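Local coordinates for putative D-lactate dehydrogenase (Chlamydomonas reinhardtii, PDB 4ZGS), which probably reduces pyruvate to D-lactate with NADH in the chloroplast of this green alga, at residues Arg130-Ser135 with Leu364-Lys369. Residues are numbered along the deposited sequence; the frame is centred on the assembly and turned at random.
Sequences RVPTYS and LGNEVK. With NAD (nicotinamide-adenine-dinucleotide), chain I.
The CG of Asn366 stands anti to its own carbonyl carbon (chi1 -76°), which sends the amide across the backbone of Arg130 to the ring of Pro132. Arg130 has CG anti to its backbone N (chi1 168°), and its extended chain runs off toward Ala111, whose carbonyl O accepts a hydrogen bond from NE. Asn366 CB packs against Arg130 O at 3.3 Å, while OD1 lies 3.5 Å from both CG and CD of Pro132; the two side chains cross at about a right angle. These are van der Waals contacts, and even Arg130 N, 3.3 Å from Asn366 O, is too poorly angled for a hydrogen bond. Polar satisfaction comes instead from Asn354, whose side chain takes a hydrogen bond from Asn366 ND2 and gives one to Arg130 O, tying both segments to one residue. Pro132 CA also lies over one face of the Arg130 guanidinium, 4.0 Å above its plane. Farther along, Tyr134 turns its ring edge to the nicotinamide, CE2 lying 3.1 Å from NAD C5N, while its OH bonds to Ala111 N. With a serine in place of Tyr134, the Ala111 amide N would probably lose its hydroxyl partner and a gap would open beside the nicotinamide. Strand 127-129 is outermost, within this chain, in the flavodoxin-like parallel sheet (order 2-1-3-4-5) of the substrate-binding domain; residues 130-135 lead from it to helix 136-151, toward the Rossmann-type NAD-binding domain, whereas residues 364-369 return from helix 341-359 to that strand, where Val368 is hydrogen-bonded through its backbone to Val128.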
ATOM      1  N   ARG A 130       3.866 -27.008 -27.823  1.00 60.28           N
ATOM      2  CA  ARG A 130       4.148 -26.513 -26.473  1.00 54.54           C
ATOM      3  C   ARG A 130       5.541 -25.912 -26.277  1.00 50.98           C
ATOM      4  O   ARG A 130       6.433 -26.163 -27.070  1.00 48.38           O
ATOM      5  CB  ARG A 130       3.956 -27.719 -25.571  1.00 54.60           C
ATOM      6  CG  ARG A 130       4.416 -27.666 -24.187  1.00 60.00           C
ATOM      7  CD  ARG A 130       4.527 -29.140 -23.728  1.00 66.44           C
ATOM      8  NE  ARG A 130       4.925 -29.293 -22.331  1.00 72.57           N
ATOM      9  CZ  ARG A 130       5.971 -30.000 -21.916  1.00 77.33           C
ATOM     10  NH1 ARG A 130       6.745 -30.634 -22.784  1.00 72.66           N
ATOM     11  NH2 ARG A 130       6.241 -30.068 -20.621  1.00 84.52           N
ATOM     12  N   VAL A 131       5.750 -25.094 -25.256  1.00 48.93           N
ATOM     13  CA  VAL A 131       7.138 -24.751 -24.936  1.00 51.18           C
ATOM     14  C   VAL A 131       7.647 -25.430 -23.667  1.00 57.97           C
ATOM     15  O   VAL A 131       7.341 -24.994 -22.563  1.00 64.51           O
ATOM     16  CB  VAL A 131       7.346 -23.254 -24.789  1.00 45.61           C
ATOM     17  CG1 VAL A 131       8.802 -22.981 -24.419  1.00 42.12           C
ATOM     18  CG2 VAL A 131       6.946 -22.548 -26.065  1.00 44.41           C
ATOM     19  N   PRO A 132       8.467 -26.476 -23.821  1.00 59.08           N
ATOM     20  CA  PRO A 132       8.872 -27.249 -22.637  1.00 62.23           C
ATOM     21  C   PRO A 132       9.895 -26.573 -21.697  1.00 64.13           C
ATOM     22  O   PRO A 132       9.902 -26.931 -20.520  1.00 60.67           O
ATOM     23  CB  PRO A 132       9.435 -28.538 -23.238  1.00 60.03           C
ATOM     24  CG  PRO A 132       9.850 -28.172 -24.611  1.00 61.22           C
ATOM     25  CD  PRO A 132       8.997 -27.029 -25.076  1.00 57.48           C
ATOM     26  N   THR A 133      10.701 -25.616 -22.155  1.00 68.36           N
ATOM     27  CA  THR A 133      11.666 -25.001 -21.238  1.00 72.69           C
ATOM     28  C   THR A 133      11.855 -23.485 -21.371  1.00 79.52           C
ATOM     29  O   THR A 133      12.153 -22.953 -22.443  1.00 79.60           O
ATOM     30  CB  THR A 133      13.055 -25.674 -21.348  1.00 73.30           C
ATOM     31  OG1 THR A 133      13.364 -25.907 -22.729  1.00 73.27           O
ATOM     32  CG2 THR A 133      13.060 -27.011 -20.613  1.00 70.27           C
ATOM     33  N   TYR A 134      11.647 -22.813 -20.239  1.00 82.81           N
ATOM     34  CA  TYR A 134      12.042 -21.429 -19.984  1.00 77.56           C
ATOM     35  C   TYR A 134      13.524 -21.389 -19.559  1.00 63.11           C
ATOM     36  O   TYR A 134      14.045 -22.398 -19.093  1.00 53.39           O
ATOM     37  CB  TYR A 134      11.176 -20.805 -18.882  1.00 80.27           C
ATOM     38  CG  TYR A 134       9.731 -21.245 -18.865  1.00 80.32           C
ATOM     39  CD1 TYR A 134       8.996 -21.383 -20.037  1.00 81.57           C
ATOM     40  CD2 TYR A 134       9.099 -21.525 -17.665  1.00 81.04           C
ATOM     41  CE1 TYR A 134       7.658 -21.796 -20.007  1.00 81.68           C
ATOM     42  CE2 TYR A 134       7.778 -21.931 -17.621  1.00 82.08           C
ATOM     43  CZ  TYR A 134       7.055 -22.065 -18.787  1.00 80.24           C
ATOM     44  OH  TYR A 134       5.735 -22.471 -18.713  1.00 75.99           O
ATOM     45  N   SER A 135      14.191 -20.240 -19.719  1.00 59.25           N
ATOM     46  CA  SER A 135      15.561 -20.061 -19.212  1.00 61.60           C
ATOM     47  C   SER A 135      15.661 -20.342 -17.731  1.00 47.29           C
ATOM     48  O   SER A 135      15.073 -19.651 -16.933  1.00 43.84           O
ATOM     49  CB  SER A 135      16.068 -18.631 -19.431  1.00 68.54           C
ATOM     50  OG  SER A 135      15.950 -18.221 -20.772  1.00 87.77           O
ATOM     51  N   LEU A 364       7.582 -32.411 -35.308  1.00 86.77           N
ATOM     52  CA  LEU A 364       7.279 -31.382 -34.303  1.00 82.12           C
ATOM     53  C   LEU A 364       8.177 -31.474 -33.070  1.00 87.66           C
ATOM     54  O   LEU A 364       8.999 -30.585 -32.815  1.00 94.53           O
ATOM     55  CB  LEU A 364       5.805 -31.487 -33.922  1.00 71.26           C
ATOM     56  CG  LEU A 364       4.899 -31.139 -35.115  1.00 66.54           C
ATOM     57  CD1 LEU A 364       3.440 -31.364 -34.817  1.00 61.02           C
ATOM     58  CD2 LEU A 364       5.111 -29.689 -35.518  1.00 60.92           C
ATOM     59  N   GLY A 365       7.993 -32.524 -32.281  1.00 81.94           N
ATOM     60  CA  GLY A 365       8.881 -32.785 -31.161  1.00 74.38           C
ATOM     61  C   GLY A 365       8.526 -32.059 -29.889  1.00 69.00           C
ATOM     62  O   GLY A 365       8.854 -32.538 -28.810  1.00 68.00           O
ATOM     63  N   ASN A 366       7.829 -30.931 -30.014  1.00 64.36           N
ATOM     64  CA  ASN A 366       7.271 -30.233 -28.859  1.00 61.70           C
ATOM     65  C   ASN A 366       5.787 -30.630 -28.739  1.00 65.64           C
ATOM     66  O   ASN A 366       5.017 -30.078 -27.938  1.00 63.92           O
ATOM     67  CB  ASN A 366       7.448 -28.716 -28.976  1.00 58.30           C
ATOM     68  CG  ASN A 366       8.875 -28.253 -28.696  1.00 58.79           C
ATOM     69  OD1 ASN A 366       9.646 -28.905 -27.982  1.00 59.77           O
ATOM     70  ND2 ASN A 366       9.235 -27.123 -29.281  1.00 59.91           N
ATOM     71  N   GLU A 367       5.382 -31.569 -29.589  1.00 67.63           N
ATOM     72  CA  GLU A 367       4.028 -32.083 -29.544  1.00 69.54           C
ATOM     73  C   GLU A 367       3.745 -32.845 -28.249  1.00 75.33           C
ATOM     74  O   GLU A 367       4.500 -33.744 -27.881  1.00 80.48           O
ATOM     75  CB  GLU A 367       3.768 -33.006 -30.727  1.00 66.72           C
ATOM     76  CG  GLU A 367       2.302 -33.326 -30.925  1.00 73.64           C
ATOM     77  CD  GLU A 367       2.014 -34.070 -32.224  1.00 84.76           C
ATOM     78  OE1 GLU A 367       0.817 -34.192 -32.580  1.00 92.31           O
ATOM     79  OE2 GLU A 367       2.974 -34.539 -32.879  1.00 83.27           O
ATOM     80  N   VAL A 368       2.683 -32.459 -27.544  1.00 69.94           N
ATOM     81  CA  VAL A 368       2.129 -33.285 -26.472  1.00 71.43           C
ATOM     82  C   VAL A 368       0.866 -33.980 -27.030  1.00 75.80           C
ATOM     83  O   VAL A 368       0.123 -33.377 -27.811  1.00 78.67           O
ATOM     84  CB  VAL A 368       1.821 -32.451 -25.188  1.00 77.38           C
ATOM     85  CG1 VAL A 368       0.858 -31.312 -25.488  1.00 73.26           C
ATOM     86  CG2 VAL A 368       1.276 -33.344 -24.095  1.00 80.34           C
ATOM     87  N   LYS A 369       0.636 -35.245 -26.667  1.00 78.50           N
ATOM     88  CA  LYS A 369      -0.420 -36.049 -27.306  1.00 82.40           C
ATOM     89  C   LYS A 369      -0.912 -37.231 -26.459  1.00 88.94           C
ATOM     90  O   LYS A 369      -0.235 -37.653 -25.513  1.00 90.90           O
ATOM     91  CB  LYS A 369       0.081 -36.596 -28.651  1.00 82.98           C
ATOM     92  CG  LYS A 369       1.001 -37.808 -28.496  1.00 80.35           C
ATOM     93  CD  LYS A 369       1.969 -37.945 -29.651  1.00 80.06           C
ATOM     94  CE  LYS A 369       1.302 -38.568 -30.855  1.00 84.49           C
ATOM     95  NZ  LYS A 369       2.287 -38.985 -31.891  1.00 87.24           N
TER
HETATM   96  PA  NAD I1000      14.378 -30.606 -14.308  1.00165.13           P
HETATM   97  O1A NAD I1000      13.973 -31.931 -14.829  1.00158.06           O
HETATM   98  O2A NAD I1000      15.706 -30.472 -14.960  1.00158.55           O
HETATM   99  O5B NAD I1000      14.485 -30.592 -12.709  1.00162.85           O
HETATM  100  C5B NAD I1000      13.807 -31.549 -11.897  1.00161.53           C
HETATM  101  C4B NAD I1000      14.777 -32.374 -11.113  1.00160.60           C
HETATM  102  O4B NAD I1000      14.147 -32.884  -9.850  1.00159.40           O
HETATM  103  C3B NAD I1000      15.239 -33.563 -11.876  1.00159.96           C
HETATM  104  O3B NAD I1000      16.691 -33.642 -11.912  1.00157.57           O
HETATM  105  C2B NAD I1000      14.722 -34.735 -11.179  1.00159.60           C
HETATM  106  O2B NAD I1000      15.661 -35.837 -11.298  1.00158.55           O
HETATM  107  C1B NAD I1000      14.581 -34.316  -9.767  1.00159.26           C
HETATM  108  N9A NAD I1000      13.712 -35.125  -9.012  1.00158.01           N
HETATM  109  C8A NAD I1000      12.798 -36.103  -9.503  1.00157.08           C
HETATM  110  N7A NAD I1000      12.125 -36.709  -8.429  1.00157.02           N
HETATM  111  C5A NAD I1000      12.616 -36.127  -7.280  1.00157.35           C
HETATM  112  C6A NAD I1000      12.381 -36.262  -5.876  1.00157.56           C
HETATM  113  N6A NAD I1000      11.433 -37.190  -5.378  1.00157.26           N
HETATM  114  N1A NAD I1000      13.036 -35.538  -5.085  1.00157.83           N
HETATM  115  C2A NAD I1000      13.880 -34.700  -5.363  1.00158.07           C
HETATM  116  N3A NAD I1000      14.223 -34.441  -6.577  1.00158.00           N
HETATM  117  C4A NAD I1000      13.630 -35.124  -7.651  1.00157.83           C
HETATM  118  O3  NAD I1000      13.395 -29.445 -14.817  1.00165.53           O
HETATM  119  PN  NAD I1000      13.572 -27.891 -14.475  1.00159.75           P
HETATM  120  O1N NAD I1000      13.830 -27.074 -15.686  1.00159.95           O
HETATM  121  O2N NAD I1000      14.793 -27.653 -13.669  1.00159.88           O
HETATM  122  O5D NAD I1000      12.286 -27.369 -13.686  1.00164.38           O
HETATM  123  C5D NAD I1000      10.954 -27.579 -14.169  1.00160.06           C
HETATM  124  C4D NAD I1000      10.062 -27.068 -13.100  1.00160.44           C
HETATM  125  O4D NAD I1000      10.050 -25.588 -13.101  1.00163.37           O
HETATM  126  C3D NAD I1000       8.656 -27.448 -13.288  1.00161.71           C
HETATM  127  O3D NAD I1000       8.418 -28.815 -12.862  1.00159.87           O
HETATM  128  C2D NAD I1000       7.966 -26.492 -12.425  1.00162.17           C
HETATM  129  O2D NAD I1000       7.933 -27.023 -11.077  1.00163.56           O
HETATM  130  C1D NAD I1000       8.767 -25.242 -12.452  1.00161.35           C
HETATM  131  N1N NAD I1000       8.089 -24.226 -13.156  1.00163.73           N
HETATM  132  C2N NAD I1000       7.985 -22.929 -12.599  1.00164.68           C
HETATM  133  C3N NAD I1000       7.302 -21.923 -13.281  1.00164.86           C
HETATM  134  C7N NAD I1000       7.188 -20.527 -12.675  1.00164.44           C
HETATM  135  O7N NAD I1000       7.094 -20.387 -11.469  1.00163.60           O
HETATM  136  N7N NAD I1000       7.169 -19.379 -13.508  1.00163.80           N
HETATM  137  C4N NAD I1000       6.713 -22.202 -14.528  1.00164.04           C
HETATM  138  C5N NAD I1000       6.811 -23.493 -15.085  1.00161.94           C
HETATM  139  C6N NAD I1000       7.493 -24.497 -14.407  1.00163.20           C